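Local structure of hydrolase, isochorismatase family (Pseudomonas putida KT2440, 4H17) at residues F131-S136 / D156-R161; L26-A31 / R54-A59; T140-K145 / D185-V190; R70-V75 / V100-M105. The protein probably hydrolyses a small molecule, as other isochorismatase-family enzymes do, though its own substrate is not established. All blocks are in the same frame, centred on the assembly; numbering follows the deposited sequence. Where two conformers were deposited one is given.

Contact 1 of 4, residues F131-S136 / D156-R161. With SO4 (sulfate ion), chain C; EDO (1,2-ethanediol), chain H.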
loop_
_atom_site.group_PDB
_atom_site.type_symbol
_atom_site.label_atom_id
_atom_site.label_comp_id
_atom_site.label_asym_id
_atom_site.label_seq_id
_atom_site.Cartn_x
_atom_site.Cartn_y
_atom_site.Cartn_z
ATOM N N PHE A 131 -3.856 6.953 11.247
ATOM C CA PHE A 131 -3.734 7.966 10.240
ATOM C C PHE A 131 -2.394 7.957 9.561
ATOM O O PHE A 131 -1.369 7.628 10.200
ATOM C CB PHE A 131 -3.925 9.359 10.892
ATOM C CG PHE A 131 -5.076 9.379 11.825
ATOM C CD1 PHE A 131 -6.376 9.359 11.334
ATOM C CD2 PHE A 131 -4.870 9.444 13.168
ATOM C CE1 PHE A 131 -7.448 9.276 12.200
ATOM C CE2 PHE A 131 -5.945 9.417 14.065
ATOM C CZ PHE A 131 -7.252 9.363 13.574
HETATM N N MSE A 132 -2.325 8.339 8.264
HETATM C CA MSE A 132 -3.478 8.450 7.307
HETATM C C MSE A 132 -3.756 7.090 6.720
HETATM O O MSE A 132 -2.842 6.254 6.585
HETATM C CB MSE A 132 -3.108 9.410 6.174
HETATM C CG MSE A 132 -2.798 10.797 6.697
HETATM SE SE MSE A 132 -2.453 12.141 5.326
HETATM C CE MSE A 132 -0.910 11.291 4.421
ATOM N N SER A 133 -5.004 6.831 6.393
ATOM C CA SER A 133 -5.403 5.491 5.982
ATOM C C SER A 133 -4.600 5.027 4.771
ATOM O O SER A 133 -4.228 3.849 4.711
ATOM C CB SER A 133 -6.909 5.404 5.703
ATOM O OG SER A 133 -7.325 6.309 4.749
ATOM N N HIS A 134 -4.351 5.905 3.806
ATOM C CA HIS A 134 -3.733 5.509 2.515
ATOM C C HIS A 134 -2.203 5.408 2.586
ATOM O O HIS A 134 -1.569 4.924 1.654
ATOM C CB HIS A 134 -4.123 6.443 1.370
ATOM C CG HIS A 134 -3.582 7.817 1.520
ATOM N ND1 HIS A 134 -4.090 8.715 2.426
ATOM C CD2 HIS A 134 -2.529 8.433 0.937
ATOM C CE1 HIS A 134 -3.380 9.823 2.401
ATOM N NE2 HIS A 134 -2.454 9.696 1.474
ATOM N N SER A 135 -1.609 5.948 3.651
ATOM C CA SER A 135 -0.157 6.138 3.715
ATOM C C SER A 135 0.461 5.278 4.829
ATOM O O SER A 135 0.712 4.109 4.606
ATOM C CB SER A 135 0.197 7.632 3.797
ATOM O OG SER A 135 1.586 7.816 3.918
ATOM N N SER A 136 0.578 5.779 6.070
ATOM C CA SER A 136 1.190 4.944 7.131
ATOM C C SER A 136 0.364 3.689 7.507
ATOM O O SER A 136 0.926 2.641 7.792
ATOM C CB SER A 136 1.515 5.720 8.433
ATOM O OG SER A 136 2.648 6.560 8.271
ATOM N N ASP A 156 -13.635 2.935 10.682
ATOM C CA ASP A 156 -14.212 4.170 11.243
ATOM C C ASP A 156 -13.404 4.752 12.413
ATOM O O ASP A 156 -13.785 5.731 13.038
ATOM C CB ASP A 156 -15.711 3.990 11.563
ATOM C CG ASP A 156 -15.979 2.906 12.588
ATOM O OD1 ASP A 156 -15.038 2.287 13.111
ATOM O OD2 ASP A 156 -17.179 2.669 12.865
ATOM N N ALA A 157 -12.209 4.201 12.584
ATOM C CA ALA A 157 -11.207 4.691 13.545
ATOM C C ALA A 157 -9.932 5.062 12.777
ATOM O O ALA A 157 -8.805 4.992 13.308
ATOM C CB ALA A 157 -10.919 3.652 14.581
ATOM N N SER A 158 -10.121 5.434 11.527
ATOM C CA SER A 158 -9.021 5.799 10.623
ATOM C C SER A 158 -9.563 6.875 9.696
ATOM O O SER A 158 -10.796 6.997 9.497
ATOM C CB SER A 158 -8.516 4.557 9.892
ATOM O OG SER A 158 -7.481 4.877 8.928
ATOM N N ALA A 159 -8.680 7.677 9.114
ATOM C CA ALA A 159 -9.085 8.749 8.259
ATOM C C ALA A 159 -8.007 9.147 7.308
ATOM O O ALA A 159 -6.830 8.802 7.477
ATOM C CB ALA A 159 -9.519 9.961 9.083
ATOM N N THR A 160 -8.405 9.936 6.337
ATOM C CA THR A 160 -7.491 10.522 5.395
ATOM C C THR A 160 -7.972 11.934 4.998
ATOM O O THR A 160 -8.801 12.567 5.706
ATOM C CB THR A 160 -7.274 9.574 4.212
ATOM O OG1 THR A 160 -6.265 10.107 3.345
ATOM C CG2 THR A 160 -8.537 9.360 3.454
ATOM N N ARG A 161 -7.353 12.461 3.953
ATOM C CA ARG A 161 -7.706 13.791 3.441
ATOM C C ARG A 161 -7.991 13.777 1.929
ATOM O O ARG A 161 -7.755 12.780 1.231
ATOM C CB ARG A 161 -6.619 14.770 3.801
ATOM C CG ARG A 161 -5.338 14.625 2.965
ATOM C CD ARG A 161 -4.202 15.521 3.455
ATOM N NE ARG A 161 -3.225 15.842 2.394
ATOM C CZ ARG A 161 -2.328 14.998 1.886
ATOM N NH1 ARG A 161 -2.219 13.747 2.340
ATOM N NH2 ARG A 161 -1.537 15.434 0.915
HETATM S S SO4 C . 1.117 9.505 7.110
HETATM O O1 SO4 C . 2.035 9.039 8.171
HETATM O O2 SO4 C . 0.104 8.520 6.827
HETATM O O3 SO4 C . 1.924 9.678 5.878
HETATM O O4 SO4 C . 0.551 10.835 7.395
HETATM C C1 EDO H . -13.470 9.944 5.470
HETATM O O1 EDO H . -13.928 11.217 5.963
HETATM C C2 EDO H . -12.268 9.539 6.320
HETATM O O2 EDO H . -11.177 10.453 6.194
#
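Ser133 N donates to Ala159 O at 2.9 Å from 41° above the carbonyl plane, and Met132 at the N-cap adds a CA-H...O contact to that oxygen. His134 ND1 makes a weak hydrogen bond to Thr160 OG1 (2.7 Å, bent to 119°); His134 CG, between backbone N and carbonyl carbon (chi1 67°), swings the ring toward Thr160 although the CB bond points elsewhere. NE2 is satisfied by Asp185 of the second subunit. An alanine at His134 would probably leave Asp185 OD2 of the second subunit and Thr160 OG1 each without its imidazole partner. Selenomethionine Met132 brings SE to the guanidinium edge of Arg161, 3.4 Å from NH1, while Arg161 NH2 pairs with the same Asp185. After a cis peptide, a family feature, Met132 N (2.8 Å) and Ser136 N (2.9 Å) donate to O2 of a sulfate, probably from the crystallisation liquor yet consistent with an oxyanion-binding site; the Ser135 and Ser136 hydroxyls bond it too. Thr160 N donates almost straight to ethanediol O2 (2.8 Å). Ser133 OG turns to His176, Ser158 OG to Gly130 O. The contact closes the strand 125-131, helix 133-146, strand 150-159 unit, Phe131 touching helix 45-61 and Thr160 helix 172-186.

Contact 2 of 4, residues L26-A31 / R54-A59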
loop_
_atom_site.group_PDB
_atom_site.type_symbol
_atom_site.label_atom_id
_atom_site.label_comp_id
_atom_site.label_asym_id
_atom_site.label_seq_id
_atom_site.Cartn_x
_atom_site.Cartn_y
_atom_site.Cartn_z
ATOM N N LEU A 26 -3.448 -4.146 20.106
ATOM C CA LEU A 26 -4.050 -2.938 19.502
ATOM C C LEU A 26 -2.926 -1.970 19.127
ATOM O O LEU A 26 -2.029 -1.707 19.933
ATOM C CB LEU A 26 -4.976 -2.219 20.465
ATOM C CG LEU A 26 -5.566 -0.866 20.024
ATOM C CD1 LEU A 26 -6.470 -0.986 18.805
ATOM C CD2 LEU A 26 -6.323 -0.247 21.177
ATOM N N ILE A 27 -2.936 -1.515 17.889
ATOM C CA ILE A 27 -1.947 -0.565 17.352
ATOM C C ILE A 27 -2.640 0.705 16.878
ATOM O O ILE A 27 -3.516 0.654 16.013
ATOM C CB ILE A 27 -1.123 -1.154 16.182
ATOM C CG1 ILE A 27 -0.489 -2.518 16.563
ATOM C CG2 ILE A 27 -0.057 -0.140 15.722
ATOM C CD1 ILE A 27 0.189 -3.265 15.438
ATOM N N ILE A 28 -2.245 1.846 17.473
ATOM C CA ILE A 28 -2.811 3.142 17.115
ATOM C C ILE A 28 -1.719 3.923 16.389
ATOM O O ILE A 28 -0.696 4.282 16.976
ATOM C CB ILE A 28 -3.257 3.941 18.349
ATOM C CG1 ILE A 28 -4.229 3.105 19.178
ATOM C CG2 ILE A 28 -3.910 5.266 17.921
ATOM C CD1 ILE A 28 -4.633 3.731 20.482
ATOM N N ILE A 29 -1.956 4.194 15.118
ATOM C CA ILE A 29 -0.946 4.827 14.247
ATOM C C ILE A 29 -1.180 6.325 14.119
ATOM O O ILE A 29 -2.219 6.799 13.595
ATOM C CB ILE A 29 -0.946 4.150 12.874
ATOM C CG1 ILE A 29 -0.534 2.683 13.007
ATOM C CG2 ILE A 29 -0.022 4.863 11.913
ATOM C CD1 ILE A 29 -0.617 1.842 11.745
ATOM N N ASP A 30 -0.229 7.107 14.645
ATOM C CA ASP A 30 -0.094 8.511 14.325
ATOM C C ASP A 30 -1.244 9.375 14.836
ATOM O O ASP A 30 -1.709 10.242 14.116
ATOM C CB ASP A 30 0.111 8.732 12.814
ATOM C CG ASP A 30 1.367 8.033 12.265
ATOM O OD1 ASP A 30 2.328 7.748 13.035
ATOM O OD2 ASP A 30 1.379 7.833 11.024
ATOM N N ALA A 31 -1.720 9.121 16.054
ATOM C CA ALA A 31 -2.853 9.907 16.577
ATOM C C ALA A 31 -2.320 11.237 17.132
ATOM O O ALA A 31 -2.272 11.493 18.346
ATOM C CB ALA A 31 -3.631 9.089 17.592
ATOM N N ARG A 54 -12.745 4.882 21.995
ATOM C CA ARG A 54 -13.537 3.702 22.359
ATOM C C ARG A 54 -12.685 2.441 22.346
ATOM O O ARG A 54 -12.813 1.610 23.256
ATOM C CB ARG A 54 -14.753 3.526 21.455
ATOM C CG ARG A 54 -15.752 4.644 21.603
ATOM C CD ARG A 54 -16.961 4.485 20.696
ATOM N NE ARG A 54 -17.889 5.590 20.944
ATOM C CZ ARG A 54 -18.178 6.587 20.103
ATOM N NH1 ARG A 54 -17.654 6.657 18.881
ATOM N NH2 ARG A 54 -19.046 7.521 20.461
ATOM N N LEU A 55 -11.826 2.290 21.339
ATOM C CA LEU A 55 -10.980 1.115 21.258
ATOM C C LEU A 55 -10.002 1.121 22.403
ATOM O O LEU A 55 -9.789 0.089 23.036
ATOM C CB LEU A 55 -10.208 1.074 19.941
ATOM C CG LEU A 55 -11.028 0.819 18.660
ATOM C CD1 LEU A 55 -10.195 1.153 17.438
ATOM C CD2 LEU A 55 -11.550 -0.615 18.627
ATOM N N LEU A 56 -9.414 2.276 22.689
ATOM C CA LEU A 56 -8.487 2.376 23.821
ATOM C C LEU A 56 -9.128 2.028 25.146
ATOM O O LEU A 56 -8.565 1.293 25.968
ATOM C CB LEU A 56 -7.966 3.794 23.950
ATOM C CG LEU A 56 -6.773 4.154 23.126
ATOM C CD1 LEU A 56 -6.532 5.637 23.319
ATOM C CD2 LEU A 56 -5.563 3.339 23.613
ATOM N N ASP A 57 -10.326 2.554 25.357
ATOM C CA ASP A 57 -11.083 2.276 26.564
ATOM C C ASP A 57 -11.258 0.781 26.719
ATOM O O ASP A 57 -10.984 0.241 27.788
ATOM C CB ASP A 57 -12.435 2.994 26.519
ATOM C CG ASP A 57 -13.268 2.777 27.776
ATOM O OD1 ASP A 57 -12.742 2.974 28.891
ATOM O OD2 ASP A 57 -14.456 2.406 27.635
ATOM N N ALA A 58 -11.751 0.126 25.659
ATOM C CA ALA A 58 -12.017 -1.323 25.647
ATOM C C ALA A 58 -10.772 -2.161 25.846
ATOM O O ALA A 58 -10.801 -3.123 26.585
ATOM C CB ALA A 58 -12.766 -1.740 24.391
ATOM N N ALA A 59 -9.691 -1.803 25.166
ATOM C CA ALA A 59 -8.430 -2.471 25.356
ATOM C C ALA A 59 -7.891 -2.365 26.776
ATOM O O ALA A 59 -7.350 -3.330 27.308
ATOM C CB ALA A 59 -7.404 -1.933 24.369
#
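Leu26 and Ile28 on strand 24-29 meet Leu55, Leu56 and Ala59 on helix 45-61, the first strand and the helix of a beta-alpha-beta unit that continues into strand 66-71 of the parallel sheet. It is a worked example of how a Rossmann-like fold joins its layers: strand residues two apart point toward the helix, and the segment axes approach to 10.1 Å at 150° between their directions. No hydrogen bond crosses; the joint is wholly apolar in its side chains. Leu26 gives up the most surface. Its CG stands anti to the backbone N (chi1 174°), and from there a single methyl, CD2, does the touching. That methyl meets Ala59 CB at 3.8 Å and lies 3.9 Å from Leu55 O, which is already engaged by Ala59 N in the helix. The CB of Leu55 and the CD2 of Leu56 lie a little farther from the same methyl. Leu26 and Ala59 have the nearest CA atoms of the two segments, 7.3 Å apart. Leu56 and Ala59 also touch Ile66 of strand 66-71, while Leu26 and Ile28 touch Ile127 and Cys129 of the other neighbouring strand. Leu56 and Ile28 cross at about a right angle, and the packing is tight: Ile28 CD1 stands 3.3 Å from Leu56 CD2 and 3.4 Å from Leu56 CG.

Contact 3 of 4, residues T140-K145 / D185-V190. With SO4 (sulfate ion), chain D; SO4 (sulfate ion), chain I.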
loop_
_atom_site.group_PDB
_atom_site.type_symbol
_atom_site.label_atom_id
_atom_site.label_comp_id
_atom_site.label_asym_id
_atom_site.label_seq_id
_atom_site.Cartn_x
_atom_site.Cartn_y
_atom_site.Cartn_z
ATOM N N THR A 140 1.781 0.009 6.752
ATOM C CA THR A 140 2.083 -0.822 7.913
ATOM C C THR A 140 1.304 -2.151 7.888
ATOM O O THR A 140 1.873 -3.183 8.158
ATOM C CB THR A 140 1.891 -0.012 9.215
ATOM O OG1 THR A 140 2.830 1.080 9.202
ATOM C CG2 THR A 140 2.114 -0.900 10.405
ATOM N N VAL A 141 0.056 -2.086 7.450
ATOM C CA VAL A 141 -0.785 -3.269 7.365
ATOM C C VAL A 141 -0.189 -4.177 6.313
ATOM O O VAL A 141 -0.108 -5.385 6.496
ATOM C CB VAL A 141 -2.231 -2.878 7.034
ATOM C CG1 VAL A 141 -3.090 -4.076 6.632
ATOM C CG2 VAL A 141 -2.860 -2.197 8.251
ATOM N N ARG A 142 0.204 -3.607 5.188
ATOM C CA ARG A 142 0.817 -4.438 4.135
ATOM C C ARG A 142 2.087 -5.133 4.642
ATOM O O ARG A 142 2.260 -6.335 4.425
ATOM C CB ARG A 142 1.134 -3.606 2.895
ATOM C CG ARG A 142 -0.116 -3.044 2.168
ATOM C CD ARG A 142 0.227 -1.981 1.148
ATOM N NE ARG A 142 -0.951 -1.351 0.530
ATOM C CZ ARG A 142 -1.494 -1.736 -0.626
ATOM N NH1 ARG A 142 -0.971 -2.719 -1.332
ATOM N NH2 ARG A 142 -2.566 -1.091 -1.105
ATOM N N ARG A 143 2.938 -4.396 5.337
ATOM C CA ARG A 143 4.167 -4.969 5.863
ATOM C C ARG A 143 3.903 -6.092 6.880
ATOM O O ARG A 143 4.615 -7.106 6.926
ATOM C CB ARG A 143 5.075 -3.887 6.448
ATOM C CG ARG A 143 6.475 -4.393 6.787
ATOM C CD ARG A 143 7.170 -5.006 5.608
ATOM N NE ARG A 143 8.540 -5.379 5.937
ATOM C CZ ARG A 143 9.202 -6.354 5.325
ATOM N NH1 ARG A 143 8.617 -7.014 4.341
ATOM N NH2 ARG A 143 10.465 -6.652 5.687
ATOM N N ALA A 144 2.897 -5.908 7.699
ATOM C CA ALA A 144 2.514 -6.897 8.682
ATOM C C ALA A 144 2.141 -8.206 8.006
ATOM O O ALA A 144 2.411 -9.259 8.582
ATOM C CB ALA A 144 1.354 -6.399 9.525
ATOM N N LYS A 145 1.477 -8.152 6.847
ATOM C CA LYS A 145 1.194 -9.371 6.071
ATOM C C LYS A 145 2.484 -10.152 5.811
ATOM O O LYS A 145 2.502 -11.371 5.941
ATOM C CB LYS A 145 0.493 -9.063 4.744
ATOM C CG LYS A 145 0.060 -10.294 3.926
ATOM C CD LYS A 145 -0.466 -9.872 2.549
ATOM C CE LYS A 145 -1.057 -11.010 1.731
ATOM N NZ LYS A 145 -2.446 -11.371 2.128
ATOM N N ASP A 185 -9.575 -6.620 0.195
ATOM C CA ASP A 185 -9.316 -7.581 -0.883
ATOM C C ASP A 185 -8.211 -8.573 -0.505
ATOM O O ASP A 185 -8.301 -9.753 -0.864
ATOM C CB ASP A 185 -8.937 -6.818 -2.163
ATOM C CG ASP A 185 -8.784 -7.715 -3.370
ATOM O OD1 ASP A 185 -9.620 -8.628 -3.502
ATOM O OD2 ASP A 185 -7.883 -7.397 -4.206
ATOM N N ASN A 186 -7.148 -8.100 0.140
ATOM C CA ASN A 186 -5.927 -8.894 0.250
ATOM C C ASN A 186 -4.965 -8.550 1.423
ATOM O O ASN A 186 -3.850 -9.091 1.477
ATOM C CB ASN A 186 -5.156 -8.733 -1.063
ATOM C CG ASN A 186 -4.251 -9.910 -1.377
ATOM O OD1 ASN A 186 -4.531 -11.039 -1.007
ATOM N ND2 ASN A 186 -3.179 -9.633 -2.103
ATOM N N PHE A 187 -5.358 -7.629 2.308
ATOM C CA PHE A 187 -4.419 -7.187 3.337
ATOM C C PHE A 187 -4.968 -7.174 4.758
ATOM O O PHE A 187 -4.180 -7.267 5.705
ATOM C CB PHE A 187 -3.839 -5.856 2.952
ATOM C CG PHE A 187 -3.096 -5.893 1.645
ATOM C CD1 PHE A 187 -1.821 -6.399 1.603
ATOM C CD2 PHE A 187 -3.708 -5.495 0.475
ATOM C CE1 PHE A 187 -1.143 -6.476 0.401
ATOM C CE2 PHE A 187 -3.027 -5.555 -0.738
ATOM C CZ PHE A 187 -1.741 -6.056 -0.752
ATOM N N ALA A 188 -6.281 -7.094 4.939
ATOM C CA ALA A 188 -6.842 -7.065 6.300
ATOM C C ALA A 188 -8.293 -7.413 6.296
ATOM O O ALA A 188 -8.950 -7.286 5.273
ATOM C CB ALA A 188 -6.694 -5.672 6.899
ATOM N N CYS A 189 -8.798 -7.881 7.432
ATOM C CA CYS A 189 -10.242 -7.778 7.722
ATOM C C CYS A 189 -10.515 -6.331 7.963
ATOM O O CYS A 189 -9.733 -5.655 8.643
ATOM C CB CYS A 189 -10.603 -8.605 8.946
ATOM S SG CYS A 189 -10.613 -10.375 8.599
ATOM N N VAL A 190 -11.612 -5.825 7.422
ATOM C CA VAL A 190 -11.998 -4.440 7.676
ATOM C C VAL A 190 -13.294 -4.496 8.442
ATOM O O VAL A 190 -14.248 -5.182 8.019
ATOM C CB VAL A 190 -12.116 -3.652 6.358
ATOM C CG1 VAL A 190 -12.592 -2.233 6.582
ATOM C CG2 VAL A 190 -10.766 -3.643 5.607
HETATM S S SO4 D . 11.309 -3.685 7.915
HETATM O O1 SO4 D . 11.974 -2.590 7.192
HETATM O O2 SO4 D . 9.888 -3.562 7.624
HETATM O O3 SO4 D . 11.545 -3.500 9.356
HETATM O O4 SO4 D . 11.833 -5.004 7.420
HETATM S S SO4 I . 11.496 -7.736 2.368
HETATM O O1 SO4 I . 12.388 -7.360 3.505
HETATM O O2 SO4 I . 10.447 -8.685 2.840
HETATM O O3 SO4 I . 12.304 -8.558 1.406
HETATM O O4 SO4 I . 10.935 -6.584 1.625
#
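Arg142 lies across one face of the Phe187 ring. Its CG makes a CH-pi contact 4.1 Å from the ring centroid, near the rim at CD1. The chain, extended from CG to NE, carries CZ across the same face in a cation-pi contact at 4.5 Å, with the guanidinium and ring planes 42° apart. NH1 comes closest, 3.5 Å from Phe187 CZ, but its hydrogen bond goes to Thr139 of the second subunit, while NH2 forms a salt bridge with Glu179 and also bonds to His134 O of the second subunit. Lys145 crosses the ring at about a right angle, CD against CD1; its chain is extended until chi4 (80°) bends NZ toward Asn186 O, where it donates at 2.8 Å. In this Rossmann-like fold the contact sets helix 133-146 against the turn by which helix 172-186 passes into strand 189-191. Val141, CG1 anti to the backbone N, packs that methyl on Phe187 O and Ala188 CB. The CB of Arg143 is directed away from 185-190, and its chain bends at chi2 (57°). An alanine at Arg143 would probably leave Asp146 without its salt-bridge mate and two sulfates, probably from the crystallisation liquor, without these guanidinium donors. Arg143 NE and NH2 grip one sulfate through its O2 and O4.

Contact 4 of 4, residues R70-V75 / V100-M105. With SO4 (sulfate ion), chain E; SO4 (sulfate ion), chain C.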
loop_
_atom_site.group_PDB
_atom_site.type_symbol
_atom_site.label_atom_id
_atom_site.label_comp_id
_atom_site.label_asym_id
_atom_site.label_seq_id
_atom_site.Cartn_x
_atom_site.Cartn_y
_atom_site.Cartn_z
ATOM N N ARG A 70 4.055 7.101 16.542
ATOM C CA ARG A 70 4.074 8.475 16.099
ATOM C C ARG A 70 5.213 8.716 15.136
ATOM O O ARG A 70 6.224 7.998 15.146
ATOM C CB ARG A 70 4.306 9.442 17.280
ATOM C CG ARG A 70 3.122 9.631 18.193
ATOM C CD ARG A 70 3.352 10.807 19.128
ATOM N NE ARG A 70 4.397 10.541 20.140
ATOM C CZ ARG A 70 4.630 11.340 21.202
ATOM N NH1 ARG A 70 3.990 12.479 21.364
ATOM N NH2 ARG A 70 5.555 10.992 22.095
ATOM N N HIS A 71 5.067 9.774 14.351
ATOM C CA HIS A 71 6.147 10.286 13.528
ATOM C C HIS A 71 7.297 10.785 14.380
ATOM O O HIS A 71 7.084 11.438 15.425
ATOM C CB HIS A 71 5.687 11.439 12.681
ATOM C CG HIS A 71 4.832 11.064 11.526
ATOM N ND1 HIS A 71 5.075 11.496 10.244
ATOM C CD2 HIS A 71 3.712 10.323 11.470
ATOM C CE1 HIS A 71 4.167 10.993 9.435
ATOM N NE2 HIS A 71 3.297 10.319 10.164
ATOM N N LEU A 72 8.511 10.518 13.917
ATOM C CA LEU A 72 9.661 11.221 14.463
ATOM C C LEU A 72 9.516 12.722 14.204
ATOM O O LEU A 72 9.787 13.527 15.103
ATOM C CB LEU A 72 10.944 10.699 13.858
ATOM C CG LEU A 72 11.409 9.385 14.466
ATOM C CD1 LEU A 72 12.412 8.739 13.520
ATOM C CD2 LEU A 72 12.024 9.617 15.845
ATOM N N GLY A 73 9.022 13.100 13.029
ATOM C CA GLY A 73 8.893 14.529 12.696
ATOM C C GLY A 73 10.179 15.309 12.534
ATOM O O GLY A 73 11.317 14.788 12.650
ATOM N N THR A 74 9.975 16.599 12.316
ATOM C CA THR A 74 11.061 17.530 12.102
ATOM C C THR A 74 10.850 18.721 13.041
ATOM O O THR A 74 9.799 19.276 13.062
ATOM C CB THR A 74 11.066 18.006 10.631
ATOM O OG1 THR A 74 11.193 16.889 9.734
ATOM C CG2 THR A 74 12.203 18.928 10.333
ATOM N N VAL A 75 11.889 19.079 13.793
ATOM C CA VAL A 75 11.889 20.270 14.621
ATOM C C VAL A 75 11.631 21.459 13.710
ATOM O O VAL A 75 12.312 21.688 12.683
ATOM C CB VAL A 75 13.196 20.451 15.392
ATOM C CG1 VAL A 75 13.195 21.812 16.071
ATOM C CG2 VAL A 75 13.355 19.314 16.388
ATOM N N VAL A 100 5.168 2.720 23.128
ATOM C CA VAL A 100 5.157 3.929 22.302
ATOM C C VAL A 100 6.402 3.959 21.442
ATOM O O VAL A 100 7.513 3.873 21.961
ATOM C CB VAL A 100 5.074 5.227 23.154
ATOM C CG1 VAL A 100 4.863 6.449 22.270
ATOM C CG2 VAL A 100 3.931 5.192 24.142
ATOM N N ILE A 101 6.203 4.052 20.142
ATOM C CA ILE A 101 7.314 4.165 19.233
ATOM C C ILE A 101 7.241 5.357 18.321
ATOM O O ILE A 101 6.156 5.928 18.027
ATOM C CB ILE A 101 7.476 2.885 18.406
ATOM C CG1 ILE A 101 6.217 2.592 17.588
ATOM C CG2 ILE A 101 7.830 1.695 19.318
ATOM C CD1 ILE A 101 6.427 1.484 16.594
ATOM N N GLU A 102 8.442 5.729 17.894
ATOM C CA GLU A 102 8.634 6.804 16.922
ATOM C C GLU A 102 9.223 6.239 15.665
ATOM O O GLU A 102 10.177 5.437 15.708
ATOM C CB GLU A 102 9.627 7.859 17.409
ATOM C CG GLU A 102 9.552 8.247 18.852
ATOM C CD GLU A 102 10.288 9.557 19.106
ATOM O OE1 GLU A 102 9.753 10.629 18.762
ATOM O OE2 GLU A 102 11.421 9.496 19.620
ATOM N N LYS A 103 8.648 6.632 14.540
ATOM C CA LYS A 103 9.044 6.071 13.249
ATOM C C LYS A 103 9.372 7.147 12.192
ATOM O O LYS A 103 8.792 8.273 12.209
ATOM C CB LYS A 103 7.925 5.166 12.742
ATOM C CG LYS A 103 6.697 5.938 12.293
ATOM C CD LYS A 103 5.646 5.031 11.673
ATOM C CE LYS A 103 4.545 5.846 11.042
ATOM N NZ LYS A 103 4.922 6.630 9.853
ATOM N N ARG A 104 10.235 6.787 11.239
ATOM C CA ARG A 104 10.569 7.678 10.115
ATOM C C ARG A 104 9.760 7.416 8.841
ATOM O O ARG A 104 9.447 8.359 8.096
ATOM C CB ARG A 104 12.060 7.633 9.766
ATOM C CG ARG A 104 12.408 8.675 8.697
ATOM C CD ARG A 104 12.042 10.117 9.083
ATOM N NE ARG A 104 12.921 10.509 10.157
ATOM C CZ ARG A 104 12.850 11.616 10.896
ATOM N NH1 ARG A 104 11.881 12.502 10.751
ATOM N NH2 ARG A 104 13.771 11.804 11.826
HETATM N N MSE A 105 9.408 6.151 8.608
HETATM C CA MSE A 105 8.801 5.774 7.351
HETATM C C MSE A 105 7.343 5.521 7.513
HETATM O O MSE A 105 6.879 5.192 8.629
HETATM C CB MSE A 105 9.424 4.480 6.797
HETATM C CG MSE A 105 10.927 4.486 6.788
HETATM SE SE MSE A 105 11.686 5.977 5.809
HETATM C CE MSE A 105 10.853 5.593 4.137
HETATM S S SO4 E . 8.326 12.461 9.577
HETATM O O1 SO4 E . 7.863 11.780 8.312
HETATM O O2 SO4 E . 9.371 13.445 9.146
HETATM O O3 SO4 E . 8.692 11.549 10.608
HETATM O O4 SO4 E . 7.167 13.305 9.966
HETATM S S SO4 C . 1.117 9.505 7.110
HETATM O O1 SO4 C . 2.035 9.039 8.171
HETATM O O2 SO4 C . 0.104 8.520 6.827
HETATM O O3 SO4 C . 1.924 9.678 5.878
HETATM O O4 SO4 C . 0.551 10.835 7.395
HETATM O O HOH W 1 6.248 8.553 19.956
HETATM O O HOH W 2 11.452 12.847 17.151
HETATM O O HOH W 3 13.530 14.045 13.632
#
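Arg70 and Leu72 carry the backbone pairing with Ile101 and Lys103 in parallel register. Arg70 N donates to Ile101 O, Lys103 N to Arg70 O and Leu72 N to Lys103 O, each at 2.8 Å. CA-H...O contacts from Glu102 and His71 supplement this ladder. Among side-chain bonds, Arg104 NH1 reaches Gly73 O at 3.0 Å; the oxygen lies in the guanidinium plane, though the nitrogen stands well above the carbonyl plane. Lys103 NZ bonds to Met105 O and Ser136 OG, and a water links Leu72 O to Glu102 OE1. Packing takes over on Arg104: bends at chi2 (57°) and chi3 (69°) fold NE back to Leu72 CD1, and Leu72 CB sits 3.5 Å above one guanidinium face, toward its rim. Leu72 CD2 presses on Glu102 CB at 3.4 Å, and Lys103 NZ lies over one face of the His71 ring. Bonds to ions form a third kind. His71 ND1 (2.8 Å from its O4), Gly73 N and Arg104 NH1 share one sulfate, while His71 NE2 bonds to the sulfate that also binds Ser135 and Ser136. Strand 99-103 is the outermost strand of the sheet on this side within the chain, and strand 66-71 separates it from strand 24-29.

In the fold
Contacts 1, 2 and 4 converge where the strands of the parallel sheet end. Ser136 OG of contact 1 bonds to Lys103 NZ of contact 4 at 2.8 Å, and Asp30 OD2, from the end of contact 2's strand, lies 3.3 Å from both Ser136 OG and His71 NE2. In cysteine hydrolases of this superfamily an Asp-Lys-Cys triad lies here; Ser136 appears to stand at the cysteine position, so whether it acts as a nucleophile is not established. The sulfate shared by contacts 1 and 4, probably from the crystallisation liquor, appears to occupy this pocket. The centres of contacts 1 and 3, both at the dimer interface, are about 14 Å apart; contacts 3 and 4 are about 22 Å apart.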